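Local coordinates for protein insecticidal Delta-Endotoxin Cry8Ea1 (Bacillus Thuringiensis, PDB 3EB7) that kills insect larvae, underground Holotrichia parallela among them, probably by binding gut-cell receptors and forming membrane pores as other three-domain Cry toxins do, at residues 303-308 with 315-320; 279-284 with 335-340. All blocks are in the same frame, centred on the assembly; numbering follows the deposited sequence.

In the fold
Both contacts belong to one four-stranded antiparallel sheet of the second domain, whose strands run in the order 316-321, 296-310, 278-292, 330-335, a Greek-key order. Contact 1 ties the outermost strand 316-321 to 296-310; contact 2 ties 278-292 to the chain leaving the opposite outer strand. The two inner strands join them, with Ser-307 O receiving a probable hydrogen bond from Thr-281 N. Both are partly buried: in contact 1, 303-308 is mostly buried and 315-320 mostly exposed; in contact 2, Arg-282 and Thr-337 are exposed. Contact 1 is a regular ladder of backbone bonds, with a hydroxyl pair on one face and rings on the other. In contact 2 regular pairing ends, and a turn, two waters and a buried phenyl ring take over.

Contact 1 of 2, residues 303-308 with 315-320; sequences GHQISS and IQTQTY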
loop_
_atom_site.group_PDB
_atom_site.type_symbol
_atom_site.label_atom_id
_atom_site.label_comp_id
_atom_site.label_asym_id
_atom_site.label_seq_id
_atom_site.Cartn_x
_atom_site.Cartn_y
_atom_site.Cartn_z
ATOM N N GLY A 303 2.918 -15.298 -24.822
ATOM C CA GLY A 303 2.279 -16.069 -23.755
ATOM C C GLY A 303 3.297 -16.344 -22.674
ATOM O O GLY A 303 4.501 -16.152 -22.890
ATOM N N HIS A 304 2.835 -16.751 -21.496
ATOM C CA HIS A 304 3.723 -17.109 -20.388
ATOM C C HIS A 304 3.056 -18.069 -19.433
ATOM O O HIS A 304 1.837 -18.232 -19.411
ATOM C CB HIS A 304 4.246 -15.872 -19.628
ATOM C CG HIS A 304 3.196 -15.095 -18.894
ATOM N ND1 HIS A 304 2.454 -14.096 -19.491
ATOM C CD2 HIS A 304 2.795 -15.140 -17.600
ATOM C CE1 HIS A 304 1.617 -13.584 -18.606
ATOM N NE2 HIS A 304 1.822 -14.176 -17.442
ATOM N N GLN A 305 3.892 -18.698 -18.636
ATOM C CA GLN A 305 3.475 -19.606 -17.597
ATOM C C GLN A 305 4.083 -19.041 -16.324
ATOM O O GLN A 305 5.262 -18.726 -16.268
ATOM C CB GLN A 305 4.007 -21.008 -17.927
ATOM C CG GLN A 305 3.213 -22.108 -17.308
ATOM C CD GLN A 305 3.973 -23.409 -17.157
ATOM O OE1 GLN A 305 3.569 -24.413 -17.704
ATOM N NE2 GLN A 305 5.055 -23.401 -16.401
ATOM N N ILE A 306 3.285 -18.849 -15.307
ATOM C CA ILE A 306 3.773 -18.185 -14.114
ATOM C C ILE A 306 3.437 -19.005 -12.885
ATOM O O ILE A 306 2.327 -19.521 -12.763
ATOM C CB ILE A 306 3.220 -16.707 -13.994
ATOM C CG1 ILE A 306 3.766 -16.018 -12.722
ATOM C CG2 ILE A 306 1.665 -16.663 -14.055
ATOM C CD1 ILE A 306 3.591 -14.511 -12.736
ATOM N N SER A 307 4.403 -19.134 -11.977
ATOM C CA SER A 307 4.189 -19.837 -10.719
ATOM C C SER A 307 4.384 -18.863 -9.590
ATOM O O SER A 307 5.324 -18.035 -9.610
ATOM C CB SER A 307 5.157 -21.022 -10.554
ATOM O OG SER A 307 4.966 -22.015 -11.554
ATOM N N SER A 308 3.489 -18.964 -8.605
ATOM C CA SER A 308 3.594 -18.235 -7.329
ATOM C C SER A 308 3.223 -19.108 -6.143
ATOM O O SER A 308 2.635 -20.211 -6.278
ATOM C CB SER A 308 2.686 -17.003 -7.330
ATOM O OG SER A 308 1.366 -17.351 -7.713
ATOM N N ILE A 315 2.718 -24.239 -4.400
ATOM C CA ILE A 315 2.926 -23.441 -5.598
ATOM C C ILE A 315 1.804 -23.616 -6.643
ATOM O O ILE A 315 1.472 -24.707 -7.024
ATOM C CB ILE A 315 4.306 -23.749 -6.237
ATOM C CG1 ILE A 315 5.415 -23.491 -5.219
ATOM C CG2 ILE A 315 4.494 -22.930 -7.525
ATOM C CD1 ILE A 315 6.726 -24.214 -5.524
ATOM N N GLN A 316 1.207 -22.526 -7.093
ATOM C CA GLN A 316 0.183 -22.619 -8.136
ATOM C C GLN A 316 0.766 -22.085 -9.446
ATOM O O GLN A 316 1.607 -21.182 -9.436
ATOM C CB GLN A 316 -1.073 -21.841 -7.713
ATOM C CG GLN A 316 -1.750 -21.019 -8.853
ATOM C CD GLN A 316 -2.629 -19.851 -8.332
ATOM O OE1 GLN A 316 -3.761 -20.063 -7.829
ATOM N NE2 GLN A 316 -2.117 -18.617 -8.465
ATOM N N THR A 317 0.323 -22.661 -10.557
ATOM C CA THR A 317 0.816 -22.301 -11.844
ATOM C C THR A 317 -0.336 -21.983 -12.764
ATOM O O THR A 317 -1.251 -22.794 -12.919
ATOM C CB THR A 317 1.707 -23.408 -12.454
ATOM O OG1 THR A 317 2.857 -23.604 -11.634
ATOM C CG2 THR A 317 2.193 -23.026 -13.821
ATOM N N GLN A 318 -0.306 -20.792 -13.366
ATOM C CA GLN A 318 -1.283 -20.451 -14.389
ATOM C C GLN A 318 -0.578 -20.114 -15.700
ATOM O O GLN A 318 0.613 -19.808 -15.743
ATOM C CB GLN A 318 -2.221 -19.306 -13.952
ATOM C CG GLN A 318 -2.611 -19.285 -12.447
ATOM C CD GLN A 318 -3.766 -20.243 -11.999
ATOM O OE1 GLN A 318 -4.433 -20.930 -12.814
ATOM N NE2 GLN A 318 -4.004 -20.276 -10.672
ATOM N N THR A 319 -1.352 -20.164 -16.769
ATOM C CA THR A 319 -0.898 -19.989 -18.123
ATOM C C THR A 319 -1.644 -18.802 -18.686
ATOM O O THR A 319 -2.817 -18.597 -18.345
ATOM C CB THR A 319 -1.231 -21.289 -18.884
ATOM O OG1 THR A 319 -0.048 -22.076 -18.966
ATOM C CG2 THR A 319 -1.733 -21.058 -20.253
ATOM N N TYR A 320 -0.963 -18.022 -19.533
ATOM C CA TYR A 320 -1.563 -16.895 -20.261
ATOM C C TYR A 320 -1.073 -16.849 -21.674
ATOM O O TYR A 320 0.105 -17.096 -21.917
ATOM C CB TYR A 320 -1.158 -15.557 -19.625
ATOM C CG TYR A 320 -1.785 -15.299 -18.288
ATOM C CD1 TYR A 320 -2.981 -14.598 -18.204
ATOM C CD2 TYR A 320 -1.184 -15.742 -17.107
ATOM C CE1 TYR A 320 -3.552 -14.319 -16.998
ATOM C CE2 TYR A 320 -1.777 -15.479 -15.879
ATOM C CZ TYR A 320 -2.966 -14.786 -15.855
ATOM O OH TYR A 320 -3.587 -14.503 -14.678
HETATM O O HOH W 1 0.212 -18.589 -10.497
#
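His-304, Ile-306 and Ser-308 form hydrogen-bonded antiparallel pairs with Tyr-320, Gln-318 and Gln-316, each pair giving two backbone bonds. The straightest runs from Ile-306 N to Gln-318 O (2.9 Å, 170° at the hydrogen). Between them lie the non-hydrogen-bonded pairs Gln-305 with Thr-319 and Ser-307 with Thr-317, where CA-H groups approach carbonyls, as from Ser-307 CA to Gln-316 O (3.2 Å).

Among polar side chains, Ser-307 OG and Thr-317 OG1 share a short hydrogen bond of 2.6 Å. Both hydroxyls stand beside their own backbone N (chi1 -63° in each), which brings them together on the face that also carries Gln-305. There Gln-305 CG reaches Thr-317 CG2 at 3.7 Å. On the other face, a water donates to Gln-316 O and is hydrogen-bonded to Ser-308 OG, which also bonds Asp-278.

The aromatic contact shares that second face. Tyr-320 CB lies over one face of the His-304 imidazole, 3.9 Å from its centroid, a CH-pi contact; the rings are nearly parallel but slid apart. Trp-301 and Val-419 O hold the imidazole nitrogens, while Ile-306 CG2 meets the tyrosine edge at CE2 (4.1 Å). Together the strands form a beta hairpin at the margin of a Greek-key sheet in Cry domain II.

Contact 2 of 2, residues 279-284 with 335-340; sequences FITRLS and GFTGFD
Thr-281 O accepts two hydrogen bonds, from Phe-336 N at 2.9 Å and from Thr-337 OG1 at 3.2 Å. The donors reach it from opposite faces of the carbonyl plane, the amide well above it. Thr-281 and Arg-282 form a classic beta bulge opposite Ser-307, and residues 336-339 make a type II turn, closed by Phe-339 N bonding Phe-336 O (2.8 Å). Bulge and turn meet where a sheet of Cry domain II gives way to the chain leading to strand 340-352. Before the turn, Gly-335 pairs with Arg-282 without backbone hydrogen bonds, and Arg-282 NH1 lies near its CA.

Phe-336, the first residue of the turn, points toward strand 278-292 and is buried. Ile-280 CG1 is anti to its backbone N (chi1 -173°), and CD1 beyond it approaches Phe-336 CD1 obliquely at 3.8 Å. Leu-283 CB meets the ring at its edge, at CE1 (3.8 Å). Phe-366 and Phe-379 add edge-to-face contacts, placing this ring in an aromatic cluster against the neighbouring sheet.

Waters join the backbones where direct pairing stops. One lies between Ile-280 O and Phe-339 O; another donates to Ile-280 O at 2.6 Å and accepts from Gly-338 N at 3.2 Å.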
loop_
_atom_site.group_PDB
_atom_site.type_symbol
_atom_site.label_atom_id
_atom_site.label_comp_id
_atom_site.label_asym_id
_atom_site.label_seq_id
_atom_site.Cartn_x
_atom_site.Cartn_y
_atom_site.Cartn_z
ATOM N N PHE A 279 4.129 -14.840 -3.610
ATOM C CA PHE A 279 5.422 -14.452 -4.201
ATOM C C PHE A 279 5.644 -15.250 -5.457
ATOM O O PHE A 279 5.400 -16.458 -5.449
ATOM C CB PHE A 279 6.575 -14.724 -3.226
ATOM C CG PHE A 279 6.560 -13.825 -2.030
ATOM C CD1 PHE A 279 5.948 -14.242 -0.825
ATOM C CD2 PHE A 279 7.106 -12.547 -2.105
ATOM C CE1 PHE A 279 5.910 -13.379 0.285
ATOM C CE2 PHE A 279 7.083 -11.693 -1.014
ATOM C CZ PHE A 279 6.485 -12.098 0.174
ATOM N N ILE A 280 6.089 -14.573 -6.517
ATOM C CA ILE A 280 6.489 -15.237 -7.749
ATOM C C ILE A 280 7.652 -16.188 -7.505
ATOM O O ILE A 280 8.603 -15.835 -6.810
ATOM C CB ILE A 280 6.798 -14.202 -8.910
ATOM C CG1 ILE A 280 7.036 -14.908 -10.236
ATOM C CG2 ILE A 280 8.033 -13.307 -8.582
ATOM C CD1 ILE A 280 6.846 -13.990 -11.472
ATOM N N THR A 281 7.562 -17.399 -8.068
ATOM C CA THR A 281 8.638 -18.411 -7.991
ATOM C C THR A 281 9.262 -18.805 -9.347
ATOM O O THR A 281 10.432 -19.190 -9.436
ATOM C CB THR A 281 8.163 -19.697 -7.269
ATOM O OG1 THR A 281 7.114 -20.297 -8.019
ATOM C CG2 THR A 281 7.686 -19.382 -5.841
ATOM N N ARG A 282 8.496 -18.690 -10.416
ATOM C CA ARG A 282 9.018 -19.050 -11.725
ATOM C C ARG A 282 8.215 -18.369 -12.811
ATOM O O ARG A 282 7.005 -18.171 -12.651
ATOM C CB ARG A 282 8.988 -20.572 -11.881
ATOM C CG ARG A 282 9.928 -21.104 -12.949
ATOM C CD ARG A 282 10.138 -22.628 -12.876
ATOM N NE ARG A 282 11.160 -23.032 -13.864
ATOM C CZ ARG A 282 12.479 -22.957 -13.661
ATOM N NH1 ARG A 282 12.957 -22.543 -12.475
ATOM N NH2 ARG A 282 13.317 -23.309 -14.641
ATOM N N LEU A 283 8.881 -17.964 -13.897
ATOM C CA LEU A 283 8.152 -17.448 -15.089
ATOM C C LEU A 283 8.724 -18.071 -16.354
ATOM O O LEU A 283 9.941 -18.053 -16.527
ATOM C CB LEU A 283 8.375 -15.943 -15.203
ATOM C CG LEU A 283 7.335 -14.924 -15.658
ATOM C CD1 LEU A 283 8.058 -13.904 -16.483
ATOM C CD2 LEU A 283 6.193 -15.504 -16.391
ATOM N N SER A 284 7.887 -18.609 -17.229
ATOM C CA SER A 284 8.344 -19.019 -18.565
ATOM C C SER A 284 7.713 -18.118 -19.585
ATOM O O SER A 284 6.517 -17.957 -19.546
ATOM C CB SER A 284 7.940 -20.464 -18.932
ATOM O OG SER A 284 8.530 -21.379 -18.060
ATOM N N GLY A 335 13.920 -18.566 -13.116
ATOM C CA GLY A 335 13.672 -18.959 -11.710
ATOM C C GLY A 335 13.706 -17.718 -10.802
ATOM O O GLY A 335 14.694 -16.999 -10.801
ATOM N N PHE A 336 12.633 -17.462 -10.051
ATOM C CA PHE A 336 12.479 -16.200 -9.309
ATOM C C PHE A 336 12.367 -16.441 -7.778
ATOM O O PHE A 336 12.265 -15.473 -6.999
ATOM C CB PHE A 336 11.212 -15.459 -9.772
ATOM C CG PHE A 336 11.390 -14.528 -10.965
ATOM C CD1 PHE A 336 10.554 -14.633 -12.058
ATOM C CD2 PHE A 336 12.340 -13.513 -10.969
ATOM C CE1 PHE A 336 10.661 -13.762 -13.161
ATOM C CE2 PHE A 336 12.462 -12.635 -12.082
ATOM C CZ PHE A 336 11.601 -12.767 -13.167
ATOM N N THR A 337 12.389 -17.711 -7.360
ATOM C CA THR A 337 12.254 -18.093 -5.954
ATOM C C THR A 337 13.198 -17.332 -5.049
ATOM O O THR A 337 14.419 -17.339 -5.276
ATOM C CB THR A 337 12.356 -19.634 -5.750
ATOM O OG1 THR A 337 11.425 -20.242 -6.625
ATOM C CG2 THR A 337 11.971 -20.089 -4.344
ATOM N N GLY A 338 12.606 -16.653 -4.055
ATOM C CA GLY A 338 13.300 -15.831 -3.085
ATOM C C GLY A 338 13.770 -14.477 -3.570
ATOM O O GLY A 338 14.268 -13.694 -2.782
ATOM N N PHE A 339 13.621 -14.199 -4.862
ATOM C CA PHE A 339 14.064 -12.932 -5.459
ATOM C C PHE A 339 13.001 -11.827 -5.434
ATOM O O PHE A 339 11.865 -11.999 -5.927
ATOM C CB PHE A 339 14.473 -13.131 -6.936
ATOM C CG PHE A 339 15.905 -13.599 -7.139
ATOM C CD1 PHE A 339 16.166 -14.884 -7.605
ATOM C CD2 PHE A 339 16.979 -12.741 -6.898
ATOM C CE1 PHE A 339 17.461 -15.332 -7.799
ATOM C CE2 PHE A 339 18.323 -13.178 -7.111
ATOM C CZ PHE A 339 18.551 -14.484 -7.566
ATOM N N ASP A 340 13.417 -10.686 -4.892
ATOM C CA ASP A 340 12.757 -9.417 -5.058
ATOM C C ASP A 340 13.232 -8.790 -6.366
ATOM O O ASP A 340 14.397 -8.347 -6.456
ATOM C CB ASP A 340 13.134 -8.482 -3.897
ATOM C CG ASP A 340 12.351 -8.789 -2.603
ATOM O OD1 ASP A 340 11.475 -9.673 -2.578
ATOM O OD2 ASP A 340 12.638 -8.157 -1.577
HETATM O O HOH W 2 9.490 -16.490 -4.495
HETATM O O HOH W 3 9.844 -13.680 -5.822
#